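Local coordinates for regulatory protein SWI6 (Saccharomyces cerevisiae, PDB 1SW6) that acts in cell-cycle-dependent transcription as the shared subunit of the SBF and MBF complexes, here represented by its ankyrin-repeat domain, at residues 28-33 / 150-155; 58-63 / 123-128; 203-208 / 274-279; 282-287 / 311-316. All blocks are in the same frame, centred on the assembly; numbering follows the deposited sequence.

Interaction 1 (28-33 / 150-155)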
# COMPACT_ATOMS: atom_id res chain seq x y z
N ILE A 28 6.20 -10.64 -27.40
CA ILE A 28 6.03 -12.04 -27.03
C ILE A 28 4.63 -12.16 -26.43
O ILE A 28 4.31 -11.47 -25.46
CB ILE A 28 7.10 -12.44 -26.03
CG1 ILE A 28 8.47 -12.09 -26.61
CG2 ILE A 28 7.01 -13.94 -25.73
CD1 ILE A 28 9.62 -12.35 -25.66
N THR A 29 3.81 -13.04 -26.99
CA THR A 29 2.44 -13.18 -26.53
C THR A 29 2.09 -14.46 -25.78
O THR A 29 2.77 -15.48 -25.91
CB THR A 29 1.49 -13.04 -27.73
OG1 THR A 29 1.84 -14.01 -28.73
CG2 THR A 29 1.60 -11.64 -28.34
N PHE A 30 1.03 -14.39 -24.98
CA PHE A 30 0.54 -15.52 -24.20
C PHE A 30 -0.99 -15.52 -24.26
O PHE A 30 -1.61 -14.44 -24.33
CB PHE A 30 1.00 -15.41 -22.74
CG PHE A 30 2.48 -15.21 -22.58
CD1 PHE A 30 3.06 -13.96 -22.78
CD2 PHE A 30 3.31 -16.28 -22.26
CE1 PHE A 30 4.43 -13.78 -22.66
CE2 PHE A 30 4.69 -16.11 -22.14
CZ PHE A 30 5.26 -14.86 -22.34
N THR A 31 -1.61 -16.69 -24.25
CA THR A 31 -3.07 -16.76 -24.33
C THR A 31 -3.77 -17.58 -23.26
O THR A 31 -5.00 -17.71 -23.27
CB THR A 31 -3.53 -17.30 -25.71
OG1 THR A 31 -2.80 -18.49 -26.03
CG2 THR A 31 -3.32 -16.25 -26.79
N HIS A 32 -3.01 -18.13 -22.32
CA HIS A 32 -3.59 -18.94 -21.25
C HIS A 32 -4.78 -18.24 -20.58
O HIS A 32 -5.70 -18.91 -20.10
CB HIS A 32 -2.54 -19.25 -20.19
CG HIS A 32 -1.99 -18.03 -19.52
ND1 HIS A 32 -0.88 -17.35 -19.99
CD2 HIS A 32 -2.42 -17.34 -18.43
CE1 HIS A 32 -0.66 -16.30 -19.22
NE2 HIS A 32 -1.58 -16.27 -18.27
N ASP A 33 -4.76 -16.91 -20.54
CA ASP A 33 -5.83 -16.14 -19.90
C ASP A 33 -6.77 -15.49 -20.90
O ASP A 33 -7.72 -14.81 -20.50
CB ASP A 33 -5.23 -15.07 -18.99
CG ASP A 33 -4.15 -14.25 -19.68
OD1 ASP A 33 -3.56 -13.36 -19.03
OD2 ASP A 33 -3.87 -14.49 -20.87
N LEU A 150 5.95 -14.33 -14.18
CA LEU A 150 4.65 -14.76 -13.68
C LEU A 150 3.64 -14.94 -14.81
O LEU A 150 2.81 -15.85 -14.77
CB LEU A 150 4.08 -13.77 -12.66
CG LEU A 150 4.78 -13.68 -11.29
CD1 LEU A 150 3.92 -12.85 -10.36
CD2 LEU A 150 4.98 -15.05 -10.70
N VAL A 151 3.71 -14.07 -15.82
CA VAL A 151 2.80 -14.19 -16.94
C VAL A 151 3.12 -15.50 -17.66
O VAL A 151 2.24 -16.33 -17.86
CB VAL A 151 2.95 -13.00 -17.92
CG1 VAL A 151 2.18 -13.28 -19.19
CG2 VAL A 151 2.46 -11.72 -17.25
N LYS A 152 4.37 -15.67 -18.04
CA LYS A 152 4.80 -16.88 -18.73
C LYS A 152 4.41 -18.15 -17.97
O LYS A 152 4.23 -19.20 -18.58
CB LYS A 152 6.32 -16.86 -18.93
CG LYS A 152 6.89 -18.20 -19.33
CD LYS A 152 8.38 -18.11 -19.63
CE LYS A 152 8.91 -19.45 -20.15
NZ LYS A 152 10.29 -19.32 -20.69
N HIS A 153 4.29 -18.05 -16.65
CA HIS A 153 3.95 -19.22 -15.86
C HIS A 153 2.48 -19.39 -15.50
O HIS A 153 2.15 -20.19 -14.62
CB HIS A 153 4.82 -19.25 -14.60
CG HIS A 153 6.21 -19.71 -14.87
ND1 HIS A 153 6.60 -21.03 -14.73
CD2 HIS A 153 7.30 -19.05 -15.34
CE1 HIS A 153 7.86 -21.15 -15.11
NE2 HIS A 153 8.30 -19.97 -15.49
N GLY A 154 1.60 -18.66 -16.17
CA GLY A 154 0.17 -18.82 -15.92
C GLY A 154 -0.61 -17.73 -15.23
O GLY A 154 -1.84 -17.79 -15.22
N SER A 155 0.05 -16.74 -14.66
CA SER A 155 -0.68 -15.67 -14.00
C SER A 155 -1.68 -15.04 -14.95
O SER A 155 -1.32 -14.58 -16.04
CB SER A 155 0.29 -14.61 -13.47
OG SER A 155 1.09 -15.12 -12.43
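Phe30 and His32 reach from the N-terminal segment onto the end of helix 144-152. The tight part is the Phe30 ring with Val151 and the backbone of Lys152. Val151 CG1 sits over one face of the ring, 4.1 Å from its centroid and offset toward the rim. Phe30 CE2 packs 3.5 Å from Lys152 CA. The solvent side holds His32 and the outgoing Lys152 chain, which is extended and leads away from Phe30. His32 is exposed but held in place. Its NE2 donates to Ser155 O at 2.8 Å, with an N-H...O angle of 162°. The oxygen lies near the imidazole plane, but the donor stands well above the carbonyl plane. The ring is also sandwiched: Asp33 CG lies over one face and Gly154 CA over the other, 4.0 Å from the ring centroid. Asp33 turns its carboxylate to a salt bridge with Arg157. Gly154, with positive phi, is the C-prime residue of a Schellman motif: Ser155 N bonds to Leu150 O and Gly154 N to Val151 O. The segment 28-33 thus packs on the Schellman-capped end of a helix in the first ankyrin repeat.

Interaction 2 (58-63 / 123-128)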
# COMPACT_ATOMS: atom_id res chain seq x y z
N GLU A 58 -4.61 -23.49 2.02
CA GLU A 58 -3.20 -23.86 2.04
C GLU A 58 -2.50 -23.44 0.75
O GLU A 58 -1.29 -23.20 0.74
CB GLU A 58 -3.05 -25.36 2.31
CG GLU A 58 -3.56 -25.74 3.71
CD GLU A 58 -3.08 -27.10 4.20
OE1 GLU A 58 -3.38 -27.44 5.37
OE2 GLU A 58 -2.40 -27.81 3.43
N GLN A 59 -3.25 -23.33 -0.35
CA GLN A 59 -2.65 -22.89 -1.60
C GLN A 59 -2.24 -21.45 -1.40
O GLN A 59 -1.18 -21.02 -1.86
CB GLN A 59 -3.65 -22.95 -2.75
CG GLN A 59 -3.91 -24.33 -3.29
CD GLN A 59 -4.64 -24.29 -4.62
OE1 GLN A 59 -5.74 -23.75 -4.73
NE2 GLN A 59 -4.01 -24.85 -5.65
N LYS A 60 -3.08 -20.71 -0.68
CA LYS A 60 -2.82 -19.30 -0.40
C LYS A 60 -1.57 -19.14 0.46
O LYS A 60 -0.71 -18.30 0.17
CB LYS A 60 -4.02 -18.67 0.30
CG LYS A 60 -3.85 -17.19 0.57
CD LYS A 60 -5.12 -16.57 1.13
CE LYS A 60 -4.97 -15.07 1.29
NZ LYS A 60 -6.13 -14.43 1.98
N MET A 61 -1.47 -19.95 1.52
CA MET A 61 -0.31 -19.89 2.41
C MET A 61 0.96 -20.16 1.61
O MET A 61 1.98 -19.52 1.84
CB MET A 61 -0.45 -20.91 3.54
CG MET A 61 -1.72 -20.76 4.34
SD MET A 61 -1.97 -22.08 5.53
CE MET A 61 -2.83 -21.18 6.83
N LYS A 62 0.88 -21.09 0.67
CA LYS A 62 2.03 -21.41 -0.16
C LYS A 62 2.34 -20.24 -1.09
O LYS A 62 3.50 -19.82 -1.21
CB LYS A 62 1.76 -22.66 -1.00
CG LYS A 62 2.96 -23.07 -1.85
CD LYS A 62 2.63 -24.22 -2.78
CE LYS A 62 3.88 -24.69 -3.52
NZ LYS A 62 3.56 -25.75 -4.53
N LEU A 63 1.31 -19.71 -1.75
CA LEU A 63 1.51 -18.58 -2.65
C LEU A 63 2.12 -17.41 -1.87
O LEU A 63 3.06 -16.76 -2.32
CB LEU A 63 0.19 -18.14 -3.28
CG LEU A 63 0.27 -16.92 -4.21
CD1 LEU A 63 1.26 -17.21 -5.32
CD2 LEU A 63 -1.11 -16.57 -4.78
N LEU A 123 -0.87 -19.41 -8.86
CA LEU A 123 -0.56 -17.98 -8.94
C LEU A 123 -1.76 -17.05 -9.02
O LEU A 123 -1.61 -15.84 -8.92
CB LEU A 123 0.33 -17.70 -10.16
CG LEU A 123 1.64 -18.48 -10.28
CD1 LEU A 123 2.27 -18.18 -11.62
CD2 LEU A 123 2.56 -18.10 -9.13
N ASN A 124 -2.94 -17.62 -9.19
CA ASN A 124 -4.15 -16.82 -9.33
C ASN A 124 -5.04 -16.81 -8.08
O ASN A 124 -6.23 -17.15 -8.14
CB ASN A 124 -4.91 -17.29 -10.57
CG ASN A 124 -4.06 -17.20 -11.84
OD1 ASN A 124 -3.89 -18.18 -12.56
ND2 ASN A 124 -3.51 -16.01 -12.10
N ILE A 125 -4.45 -16.38 -6.97
CA ILE A 125 -5.12 -16.30 -5.68
C ILE A 125 -4.90 -14.92 -5.08
O ILE A 125 -3.78 -14.40 -5.09
CB ILE A 125 -4.53 -17.32 -4.68
CG1 ILE A 125 -4.67 -18.74 -5.22
CG2 ILE A 125 -5.21 -17.18 -3.32
CD1 ILE A 125 -3.98 -19.78 -4.36
N PRO A 126 -5.95 -14.29 -4.54
CA PRO A 126 -5.72 -12.97 -3.95
C PRO A 126 -4.72 -13.17 -2.79
O PRO A 126 -4.81 -14.17 -2.07
CB PRO A 126 -7.10 -12.55 -3.47
CG PRO A 126 -8.01 -13.21 -4.47
CD PRO A 126 -7.39 -14.59 -4.62
N VAL A 127 -3.79 -12.25 -2.63
CA VAL A 127 -2.77 -12.37 -1.60
C VAL A 127 -2.97 -11.44 -0.40
O VAL A 127 -2.27 -11.54 0.60
CB VAL A 127 -1.36 -12.16 -2.22
CG1 VAL A 127 -0.32 -11.92 -1.15
CG2 VAL A 127 -1.00 -13.39 -3.02
N ASP A 128 -3.94 -10.54 -0.49
CA ASP A 128 -4.19 -9.64 0.61
C ASP A 128 -5.66 -9.30 0.76
O ASP A 128 -6.52 -9.92 0.14
CB ASP A 128 -3.36 -8.36 0.45
CG ASP A 128 -3.78 -7.54 -0.74
OD1 ASP A 128 -2.93 -6.76 -1.24
OD2 ASP A 128 -4.95 -7.64 -1.18
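Leu63 of helix 57-71 fits its branched end against Leu123, Ile125 and Val127, in the loop that leads into the first ankyrin repeat. The helix packs on this loop between helices 105-115 and 134-140. With Leu63 CG anti to the backbone N (chi1 177°), the branch point comes 3.9 Å from Val127 CG2. Leu63 CD2 is the main bump, seated between Ile125 CB at 3.5 Å and Val127 CG2 at 3.6 Å. The other branch, CD1, turns to Leu123 and meets CD2 of that residue at 4.1 Å, the two side chains crossing at about a right angle. Ile125 returns the fit with its own branches. Its CD1 rests on the helix backbone beside Gln59 CB, at 3.6 Å, while CG2 touches CB and CG of Lys60. An alanine at Leu63 would probably open a gap between Ile125 and Val127 and take from Leu123 CD2 its contact with the Leu63 branch, leaving Leu123 with Phe66 of the helix. Val54 also touches Ile125, and Pro134 touches both Leu63 and Val127. At the margin the extended Lys60 chain runs beside the loop backbone, its CE 3.5 Å from Pro126 O.

Interaction 3 (203-208 / 274-279)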
# COMPACT_ATOMS: atom_id res chain seq x y z
N THR A 203 -11.65 3.23 -17.04
CA THR A 203 -10.62 2.62 -17.87
C THR A 203 -9.24 3.00 -17.37
O THR A 203 -9.11 3.72 -16.37
CB THR A 203 -10.76 3.10 -19.31
OG1 THR A 203 -10.29 4.46 -19.40
CG2 THR A 203 -12.24 3.06 -19.73
N ILE A 204 -8.21 2.52 -18.07
CA ILE A 204 -6.84 2.82 -17.69
C ILE A 204 -6.61 4.33 -17.81
O ILE A 204 -5.84 4.90 -17.04
CB ILE A 204 -5.83 2.06 -18.58
CG1 ILE A 204 -4.41 2.31 -18.08
CG2 ILE A 204 -5.96 2.48 -20.02
CD1 ILE A 204 -4.13 1.63 -16.73
N LEU A 205 -7.28 4.97 -18.77
CA LEU A 205 -7.11 6.42 -18.94
C LEU A 205 -7.72 7.19 -17.79
O LEU A 205 -7.20 8.22 -17.40
CB LEU A 205 -7.75 6.92 -20.24
CG LEU A 205 -7.05 6.55 -21.54
CD1 LEU A 205 -7.71 7.29 -22.72
CD2 LEU A 205 -5.57 6.93 -21.43
N HIS A 206 -8.82 6.70 -17.24
CA HIS A 206 -9.44 7.40 -16.12
C HIS A 206 -8.47 7.41 -14.96
O HIS A 206 -8.30 8.42 -14.29
CB HIS A 206 -10.74 6.72 -15.68
CG HIS A 206 -11.92 7.07 -16.53
ND1 HIS A 206 -12.46 6.19 -17.45
CD2 HIS A 206 -12.69 8.18 -16.58
CE1 HIS A 206 -13.51 6.75 -18.02
NE2 HIS A 206 -13.67 7.96 -17.51
N HIS A 207 -7.83 6.27 -14.73
CA HIS A 207 -6.88 6.14 -13.63
C HIS A 207 -5.63 6.99 -13.82
O HIS A 207 -5.12 7.55 -12.85
CB HIS A 207 -6.52 4.67 -13.41
CG HIS A 207 -7.62 3.85 -12.82
ND1 HIS A 207 -8.04 3.99 -11.51
CD2 HIS A 207 -8.42 2.90 -13.37
CE1 HIS A 207 -9.05 3.17 -11.28
NE2 HIS A 207 -9.30 2.49 -12.39
N ILE A 208 -5.14 7.09 -15.05
CA ILE A 208 -3.94 7.89 -15.32
C ILE A 208 -4.26 9.32 -14.90
O ILE A 208 -3.51 9.95 -14.14
CB ILE A 208 -3.56 7.87 -16.82
CG1 ILE A 208 -3.06 6.47 -17.22
CG2 ILE A 208 -2.49 8.93 -17.10
CD1 ILE A 208 -2.55 6.37 -18.63
N ASN A 274 -13.16 3.71 -28.43
CA ASN A 274 -13.57 2.98 -27.22
C ASN A 274 -13.01 3.42 -25.88
O ASN A 274 -13.56 3.06 -24.84
CB ASN A 274 -13.24 1.50 -27.39
CG ASN A 274 -13.93 0.89 -28.56
OD1 ASN A 274 -15.14 0.65 -28.53
ND2 ASN A 274 -13.17 0.64 -29.62
N MET A 275 -11.92 4.16 -25.87
CA MET A 275 -11.36 4.53 -24.60
C MET A 275 -11.24 6.01 -24.32
O MET A 275 -11.64 6.48 -23.25
CB MET A 275 -9.98 3.88 -24.43
CG MET A 275 -9.40 4.02 -23.04
SD MET A 275 -7.68 3.53 -23.03
CE MET A 275 -7.85 1.75 -23.07
N LEU A 276 -10.70 6.74 -25.29
CA LEU A 276 -10.46 8.16 -25.14
C LEU A 276 -11.63 8.94 -24.58
O LEU A 276 -11.44 9.74 -23.66
CB LEU A 276 -10.00 8.78 -26.46
CG LEU A 276 -9.69 10.29 -26.40
CD1 LEU A 276 -8.62 10.58 -25.34
CD2 LEU A 276 -9.20 10.78 -27.77
N ASN A 277 -12.83 8.72 -25.11
CA ASN A 277 -14.02 9.43 -24.67
C ASN A 277 -15.01 8.56 -23.90
O ASN A 277 -16.19 8.89 -23.82
CB ASN A 277 -14.72 10.08 -25.87
CG ASN A 277 -13.79 10.98 -26.67
OD1 ASN A 277 -13.26 11.96 -26.15
ND2 ASN A 277 -13.59 10.65 -27.94
N ALA A 278 -14.54 7.45 -23.34
CA ALA A 278 -15.40 6.55 -22.58
C ALA A 278 -15.86 7.21 -21.28
O ALA A 278 -15.11 7.96 -20.64
CB ALA A 278 -14.64 5.26 -22.26
N GLN A 279 -17.09 6.92 -20.87
CA GLN A 279 -17.63 7.50 -19.65
C GLN A 279 -17.69 6.49 -18.53
O GLN A 279 -18.06 5.34 -18.76
CB GLN A 279 -19.04 8.05 -19.91
CG GLN A 279 -19.06 9.32 -20.75
CD GLN A 279 -20.46 9.67 -21.20
OE1 GLN A 279 -21.00 9.05 -22.11
NE2 GLN A 279 -21.05 10.67 -20.57
O HOH W 1 -11.38 6.49 -20.50
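Met275 lays its thioether across Leu205 and Ile204 at the start of helix 204-212. Its SD is 3.4 Å from Leu205 CG and 3.6 Å from Ile204 CG2. The chain leaves the backbone with CG anti to N and bends only at its last torsion (chi3 -77°). That bend places CE against Ile204 CG2 as well. Leu205 answers from the helix: its CD1 packs beside Met275 CG and also reaches Leu276 CA, at 3.8 Å. These apolar groups are buried, with Leu225 of helix 218-234 and Cys286 of helix 286-293 against Leu205. Both segments belong to the third ankyrin repeat, which is unusually long here. Segment 203-208 opens one of its helices, and 274-279 is the exit from helix 268-276, where the last turn is of the wider pi type.

The polar side is built around Thr203, the N-cap residue. Thr203 and His206 form a capping box: Thr203 N donates to His206 ND1 at 3.1 Å, tilted 18° from the imidazole plane. Thr203 OG1 takes a weak bond from Leu205 N. The same hydroxyl is 2.6 Å from a water that donates to Met275 O, so this water ties the cap to the other segment. Thr203 CG2 meets Ala278 CB at 4.1 Å. Beyond it the His206 ring brings its edge to the loop, with CE1 3.3 Å from Ala278 O near the ring plane. Its NE2 is hydrogen-bonded to Asp284 O, at the start of the next repeat.

Interaction 4 (282-287 / 311-316)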
# COMPACT_ATOMS: atom_id res chain seq x y z
N ASN A 282 -20.11 7.78 -13.32
CA ASN A 282 -20.64 9.11 -13.03
C ASN A 282 -20.93 9.78 -14.37
O ASN A 282 -21.52 10.85 -14.43
CB ASN A 282 -19.63 9.95 -12.24
CG ASN A 282 -19.23 9.29 -10.92
OD1 ASN A 282 -20.03 8.60 -10.30
ND2 ASN A 282 -17.99 9.53 -10.48
N GLY A 283 -20.51 9.12 -15.45
CA GLY A 283 -20.71 9.66 -16.78
C GLY A 283 -19.58 10.59 -17.18
O GLY A 283 -19.69 11.34 -18.15
N ASP A 284 -18.48 10.54 -16.42
CA ASP A 284 -17.31 11.37 -16.67
C ASP A 284 -16.32 10.72 -17.62
O ASP A 284 -16.04 9.52 -17.53
CB ASP A 284 -16.51 11.65 -15.39
CG ASP A 284 -17.19 12.64 -14.47
OD1 ASP A 284 -17.76 13.63 -14.97
OD2 ASP A 284 -17.13 12.43 -13.23
N THR A 285 -15.77 11.53 -18.52
CA THR A 285 -14.74 11.06 -19.42
C THR A 285 -13.47 11.41 -18.65
O THR A 285 -13.53 12.20 -17.69
CB THR A 285 -14.75 11.82 -20.74
OG1 THR A 285 -14.65 13.22 -20.46
CG2 THR A 285 -16.01 11.54 -21.51
N CYS A 286 -12.32 10.86 -19.02
CA CYS A 286 -11.12 11.20 -18.29
C CYS A 286 -10.88 12.71 -18.43
O CYS A 286 -10.38 13.37 -17.52
CB CYS A 286 -9.91 10.38 -18.77
SG CYS A 286 -9.39 10.55 -20.50
N LEU A 287 -11.28 13.26 -19.56
CA LEU A 287 -11.12 14.70 -19.79
C LEU A 287 -11.93 15.52 -18.78
O LEU A 287 -11.46 16.56 -18.31
CB LEU A 287 -11.56 15.07 -21.21
CG LEU A 287 -11.51 16.57 -21.52
CD1 LEU A 287 -10.07 17.09 -21.37
CD2 LEU A 287 -12.04 16.80 -22.94
N ILE A 311 -18.79 16.17 -24.08
CA ILE A 311 -19.46 15.03 -23.47
C ILE A 311 -19.72 15.34 -21.99
O ILE A 311 -18.79 15.58 -21.22
CB ILE A 311 -18.60 13.75 -23.61
CG1 ILE A 311 -18.40 13.43 -25.10
CG2 ILE A 311 -19.27 12.59 -22.91
CD1 ILE A 311 -17.58 12.20 -25.37
N ALA A 312 -20.99 15.35 -21.61
CA ALA A 312 -21.40 15.67 -20.25
C ALA A 312 -21.54 14.45 -19.34
O ALA A 312 -21.71 13.33 -19.81
CB ALA A 312 -22.71 16.44 -20.28
N ASN A 313 -21.46 14.67 -18.04
CA ASN A 313 -21.61 13.58 -17.09
C ASN A 313 -23.04 13.55 -16.57
O ASN A 313 -23.91 14.25 -17.09
CB ASN A 313 -20.62 13.72 -15.93
CG ASN A 313 -20.78 15.03 -15.18
OD1 ASN A 313 -21.77 15.75 -15.35
ND2 ASN A 313 -19.81 15.34 -14.33
N LYS A 314 -23.28 12.76 -15.53
CA LYS A 314 -24.62 12.66 -14.95
C LYS A 314 -25.00 13.90 -14.12
O LYS A 314 -25.83 13.82 -13.22
CB LYS A 314 -24.73 11.39 -14.10
CG LYS A 314 -24.76 10.10 -14.92
CD LYS A 314 -24.78 8.84 -14.06
CE LYS A 314 -24.87 7.60 -14.94
NZ LYS A 314 -24.80 6.31 -14.18
N SER A 315 -24.38 15.03 -14.44
CA SER A 315 -24.64 16.28 -13.73
C SER A 315 -24.74 17.38 -14.77
O SER A 315 -24.66 18.57 -14.44
CB SER A 315 -23.51 16.64 -12.77
OG SER A 315 -23.35 15.67 -11.75
N GLY A 316 -24.91 16.98 -16.03
CA GLY A 316 -25.00 17.97 -17.09
C GLY A 316 -23.71 18.75 -17.28
O GLY A 316 -23.62 19.61 -18.16
O HOH W 2 -18.11 13.51 -18.96
O HOH W 3 -16.03 15.16 -21.96
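Asn313 ND2 donates to Asp284 OD1 at 2.7 Å. ND2 meets the oxygen on the syn side, 18° out of the carboxylate plane, and the oxygen lies near the Asn313 amide plane. The two side chains run alongside each other, their flat groups turned 52° apart. Asp284 OD1 also makes a salt bridge to Arg292, so two donors grip it. Nearby, Lys314 N bonds to Asn282 O at 2.8 Å, with an N-H...O angle of 164°. Asn313 OD1 accepts from Ser315 N, closing an Asx turn. Replacing Asn313 with an alanine would probably leave Asp284 with Arg292 but no amide partner, and set the turn at Ser315 free to shift. Gly283 lets the backbones come close: its O is 3.1 Å from Asn313 CA in a CA-H...O contact, and a CB on it would clash with Lys314 N. One water joins Gly283 O to Ile311 O. Thr285 OG1 caps Asn288 N at the start of helix 286-293, and a second water lies between it and Ile311 O. Farther out, Thr285 CG2 packs on Ile311 CG2 at 3.7 Å. Two antiparallel loop segments meet here, an arrangement consistent with the neighbouring finger loops of stacked ankyrin repeats.

Along the chain, interaction 2 is nested within the loop closed by interaction 1, and interactions 3 and 4 follow in series. The pairs 1/2 and 3/4 lie on opposite sides of the chain's centre. Interactions 1 and 2 touch, with centres about 18 Å apart, through residues 123-124 and 153-155. Interactions 3 and 4 are closer, about 12 Å between centres, and Asn277 and Gln279 touch Thr285, Ile311 and Ala312; helices 268-276 and 286-293 follow each other there. Centres of 2 and 4 are about 38 Å apart. Interaction 1 joins an N-terminal segment to the first repeat; interaction 2 joins helix 57-71 to the loop before helix 134-140. The second pair links the third repeat to the fourth and fifth, in one ankyrin-repeat domain.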